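Local coordinates for protein trypanothione-dependent glyoxalase I (Leishmania major, PDB 2C21) that is a dimeric, nickel-containing glyoxalase of the glyoxalase/bleomycin resistance protein/dioxygenase superfamily, at residues A[76-79]-A[80-83]; A[114-117]-A[118-122]. All coordinates share one frame; numbering follows the deposited sequence.

Contact 1 of 2, residues A[76-79]-A[80-83]; sequences EAYG and HIAI. With NI (nickel (II) ion), chain H.
The ring of Y78 reaches forward along its own strand and lies over the backbone of H80. With CG anti to the backbone N (chi1 169°), the phenol runs beside the chain, and the amide N of H80 sits 3.6 Å above one ring face, offset toward the rim. Y78 OH ends close against the peptide, 3.1 Å from H80 C, and 3.5 Å from I81 CG2. The H80 imidazole turns to the nickel ion: CG stands between the backbone N and the carbonyl carbon (chi1 56°), and NE2 binds the metal at 2.2 Å. The ring's rotation is fixed from its other nitrogen, because H80 ND1 donates in the ring plane to a water 2.8 Å away, which in turn donates a weak bond to G79 O. F113 meets the imidazole edge-to-face. E123 of the same chain, H11 and E62 of the second subunit and a water at 1.9 Å from the nickel complete its ligands, while Y78 stacks on Y78 of that subunit. This is the shared metal site of a dimeric glyoxalase, with H80 presented by the outermost strand of this chain's sheet, which continues antiparallel into the second subunit.

Contact 2 of 2, residues A[114-117]-A[118-122]; sequences VVDP and DGYYI
D116 OD1 gathers the turn by accepting two backbone N-H groups, D118 N at 2.9 Å and Y120 N at 3.0 Å, from opposite faces of its carboxylate plane. The motif is a beta hairpin with a type I turn followed by a G1 beta bulge at G119; the turn runs from D116 to G119 and is closed by G119 N donating to D116 O (3.0 Å). The bond from D116 N to Y120 O is straighter, at 170°, and leads into the antiparallel strands, where V114 and I122 form a hydrogen-bonded pair through both their N and O atoms. D116 OD2 is hydrogen-bonded to Y26 OH and more weakly to a water that also donates to D118 OD2; D118 OD1 is held by R21 and the amide of G17. The phenol of Y120 extends alongside D116, with the carboxylate at its edge and the two planes 86° apart; its OH bonds to R15 O. On the face carrying V115 and Y121, the valine splits its branches: CG2 lies 3.7 Å from Y121 CE2, whereas CG1, anti to the backbone N (chi1 -168°), is pressed against the turn. V115 CG1 and G119 CA are only 3.5 Å apart, a tight carbon contact.

Overall arrangement
Along the chain, contact 1 comes first and closes no loop, being a local contact where the chain enters strand 78-85. After helix 88-97 and strand 102-105, contact 2 closes the hairpin between strands 111-115 and 121-126. The two are in series, neither enclosing nor crossing the other, with centres about 10 Å apart. The returning strand 121-126 runs parallel to 78-85 as its neighbour in the sheet and brings E123 to the nickel ion bound by H80. H80 CB lies 3.3 Å from Y121 O, while Y78 packs on Y120. I122 bridges from strand 78-85 to helix 19-29, tying this sheet to the N-terminal half of the chain.

Contact 1 of 2, residues A[76-79]-A[80-83]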
loop_
_atom_site.group_PDB
_atom_site.type_symbol
_atom_site.label_atom_id
_atom_site.label_comp_id
_atom_site.label_asym_id
_atom_site.label_seq_id
_atom_site.Cartn_x
_atom_site.Cartn_y
_atom_site.Cartn_z
ATOM N N GLU A 76 -2.140 -1.136 15.730
ATOM C CA GLU A 76 -1.007 -0.233 15.573
ATOM C C GLU A 76 0.120 -0.942 14.818
ATOM O O GLU A 76 1.294 -0.740 15.121
ATOM C CB GLU A 76 -0.558 0.270 16.933
ATOM C CG GLU A 76 -1.669 1.097 17.617
ATOM C CD GLU A 76 -1.145 2.058 18.674
ATOM O OE1 GLU A 76 -0.613 1.586 19.701
ATOM O OE2 GLU A 76 -1.289 3.285 18.477
ATOM N N ALA A 77 -0.272 -1.767 13.831
ATOM C CA ALA A 77 0.665 -2.544 13.009
ATOM C C ALA A 77 0.740 -1.890 11.634
ATOM O O ALA A 77 1.783 -1.337 11.268
ATOM C CB ALA A 77 0.232 -4.018 12.914
ATOM N N TYR A 78 -0.368 -1.944 10.894
ATOM C CA TYR A 78 -0.459 -1.279 9.619
ATOM C C TYR A 78 -0.220 0.239 9.817
ATOM O O TYR A 78 -0.685 0.836 10.794
ATOM C CB TYR A 78 -1.799 -1.535 8.925
ATOM C CG TYR A 78 -1.999 -0.638 7.736
ATOM C CD1 TYR A 78 -1.262 -0.830 6.573
ATOM C CD2 TYR A 78 -2.879 0.444 7.793
ATOM C CE1 TYR A 78 -1.414 0.017 5.474
ATOM C CE2 TYR A 78 -3.044 1.302 6.691
ATOM C CZ TYR A 78 -2.303 1.082 5.550
ATOM O OH TYR A 78 -2.477 1.905 4.487
ATOM N N GLY A 79 0.513 0.833 8.891
ATOM C CA GLY A 79 0.951 2.215 9.016
ATOM C C GLY A 79 0.056 3.166 8.280
ATOM O O GLY A 79 -0.815 3.814 8.872
ATOM N N HIS A 80 0.261 3.232 6.973
ATOM C CA HIS A 80 -0.447 4.174 6.123
ATOM C C HIS A 80 -0.106 3.937 4.664
ATOM O O HIS A 80 0.775 3.145 4.354
ATOM C CB HIS A 80 -0.038 5.608 6.459
ATOM C CG HIS A 80 1.441 5.856 6.358
ATOM N ND1 HIS A 80 2.269 5.889 7.457
ATOM C CD2 HIS A 80 2.238 6.084 5.287
ATOM C CE1 HIS A 80 3.509 6.129 7.068
ATOM N NE2 HIS A 80 3.513 6.259 5.752
ATOM N N ILE A 81 -0.809 4.662 3.796
ATOM C CA ILE A 81 -0.359 4.924 2.440
ATOM C C ILE A 81 0.085 6.400 2.353
ATOM O O ILE A 81 -0.451 7.269 3.050
ATOM C CB ILE A 81 -1.429 4.645 1.346
ATOM C CG1 ILE A 81 -2.664 5.528 1.526
ATOM C CG2 ILE A 81 -1.785 3.133 1.284
ATOM C CD1 ILE A 81 -3.583 5.561 0.303
ATOM N N ALA A 82 1.075 6.647 1.505
ATOM C CA ALA A 82 1.613 7.981 1.295
ATOM C C ALA A 82 1.325 8.386 -0.124
ATOM O O ALA A 82 1.480 7.584 -1.050
ATOM C CB ALA A 82 3.105 7.983 1.544
ATOM N N ILE A 83 0.920 9.641 -0.286
ATOM C CA ILE A 83 0.575 10.194 -1.576
ATOM C C ILE A 83 1.421 11.447 -1.791
ATOM O O ILE A 83 1.461 12.303 -0.926
ATOM C CB ILE A 83 -0.936 10.527 -1.634
ATOM C CG1 ILE A 83 -1.763 9.225 -1.474
ATOM C CG2 ILE A 83 -1.285 11.295 -2.928
ATOM C CD1 ILE A 83 -3.262 9.452 -1.372
HETATM NI NI NI H . 5.456 7.030 5.002
HETATM O O HOH W 1 1.382 5.717 10.086
HETATM O O HOH W 2 7.068 8.100 5.080
#

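Contact 2 of 2, residues A[114-117]-A[118-122]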
loop_
_atom_site.group_PDB
_atom_site.type_symbol
_atom_site.label_atom_id
_atom_site.label_comp_id
_atom_site.label_asym_id
_atom_site.label_seq_id
_atom_site.Cartn_x
_atom_site.Cartn_y
_atom_site.Cartn_z
ATOM N N VAL A 114 -3.552 12.932 7.483
ATOM C CA VAL A 114 -5.004 13.067 7.542
ATOM C C VAL A 114 -5.638 11.684 7.743
ATOM O O VAL A 114 -4.990 10.654 7.526
ATOM C CB VAL A 114 -5.567 13.758 6.273
ATOM C CG1 VAL A 114 -4.828 15.078 6.020
ATOM C CG2 VAL A 114 -5.501 12.838 5.047
ATOM N N VAL A 115 -6.901 11.674 8.160
ATOM C CA VAL A 115 -7.587 10.436 8.511
ATOM C C VAL A 115 -8.795 10.225 7.603
ATOM O O VAL A 115 -9.601 11.141 7.409
ATOM C CB VAL A 115 -8.010 10.445 9.993
ATOM C CG1 VAL A 115 -8.464 9.047 10.429
ATOM C CG2 VAL A 115 -6.851 10.927 10.869
ATOM N N ASP A 116 -8.911 9.025 7.024
ATOM C CA ASP A 116 -10.005 8.731 6.121
ATOM C C ASP A 116 -11.263 8.387 6.924
ATOM O O ASP A 116 -11.201 8.288 8.153
ATOM C CB ASP A 116 -9.584 7.673 5.063
ATOM C CG ASP A 116 -9.884 6.242 5.454
ATOM O OD1 ASP A 116 -10.184 5.937 6.636
ATOM O OD2 ASP A 116 -9.795 5.394 4.521
ATOM N N PRO A 117 -12.422 8.235 6.245
ATOM C CA PRO A 117 -13.673 8.062 6.994
ATOM C C PRO A 117 -13.736 6.847 7.932
ATOM O O PRO A 117 -14.527 6.860 8.893
ATOM C CB PRO A 117 -14.722 7.990 5.891
ATOM C CG PRO A 117 -14.098 8.788 4.761
ATOM C CD PRO A 117 -12.684 8.282 4.799
ATOM N N ASP A 118 -12.894 5.841 7.686
ATOM C CA ASP A 118 -12.836 4.656 8.543
ATOM C C ASP A 118 -11.742 4.696 9.606
ATOM O O ASP A 118 -11.657 3.772 10.417
ATOM C CB ASP A 118 -12.657 3.388 7.708
ATOM C CG ASP A 118 -13.867 3.068 6.880
ATOM O OD1 ASP A 118 -14.836 2.491 7.420
ATOM O OD2 ASP A 118 -13.852 3.411 5.684
ATOM N N GLY A 119 -10.909 5.735 9.608
ATOM C CA GLY A 119 -9.842 5.857 10.591
ATOM C C GLY A 119 -8.446 5.464 10.118
ATOM O O GLY A 119 -7.496 5.450 10.914
ATOM N N TYR A 120 -8.306 5.130 8.842
ATOM C CA TYR A 120 -6.992 4.843 8.278
ATOM C C TYR A 120 -6.229 6.158 8.103
ATOM O O TYR A 120 -6.829 7.214 7.793
ATOM C CB TYR A 120 -7.096 4.151 6.909
ATOM C CG TYR A 120 -7.718 2.770 6.933
ATOM C CD1 TYR A 120 -6.968 1.650 7.279
ATOM C CD2 TYR A 120 -9.054 2.589 6.594
ATOM C CE1 TYR A 120 -7.542 0.368 7.309
ATOM C CE2 TYR A 120 -9.641 1.317 6.608
ATOM C CZ TYR A 120 -8.882 0.209 6.970
ATOM O OH TYR A 120 -9.462 -1.043 6.985
ATOM N N TYR A 121 -4.913 6.078 8.269
ATOM C CA TYR A 121 -4.044 7.232 8.078
ATOM C C TYR A 121 -3.511 7.356 6.661
ATOM O O TYR A 121 -3.170 6.367 6.008
ATOM C CB TYR A 121 -2.872 7.173 9.057
ATOM C CG TYR A 121 -3.301 7.416 10.470
ATOM C CD1 TYR A 121 -3.441 6.372 11.367
ATOM C CD2 TYR A 121 -3.592 8.699 10.910
ATOM C CE1 TYR A 121 -3.836 6.614 12.694
ATOM C CE2 TYR A 121 -3.994 8.947 12.216
ATOM C CZ TYR A 121 -4.119 7.909 13.099
ATOM O OH TYR A 121 -4.524 8.172 14.391
ATOM N N ILE A 122 -3.473 8.592 6.177
ATOM C CA ILE A 122 -2.871 8.891 4.891
ATOM C C ILE A 122 -1.801 9.966 5.097
ATOM O O ILE A 122 -2.057 11.008 5.717
ATOM C CB ILE A 122 -3.933 9.366 3.896
ATOM C CG1 ILE A 122 -4.854 8.204 3.519
ATOM C CG2 ILE A 122 -3.291 9.970 2.636
ATOM C CD1 ILE A 122 -6.269 8.609 3.355
HETATM O O HOH W 3 -12.415 4.915 4.060
#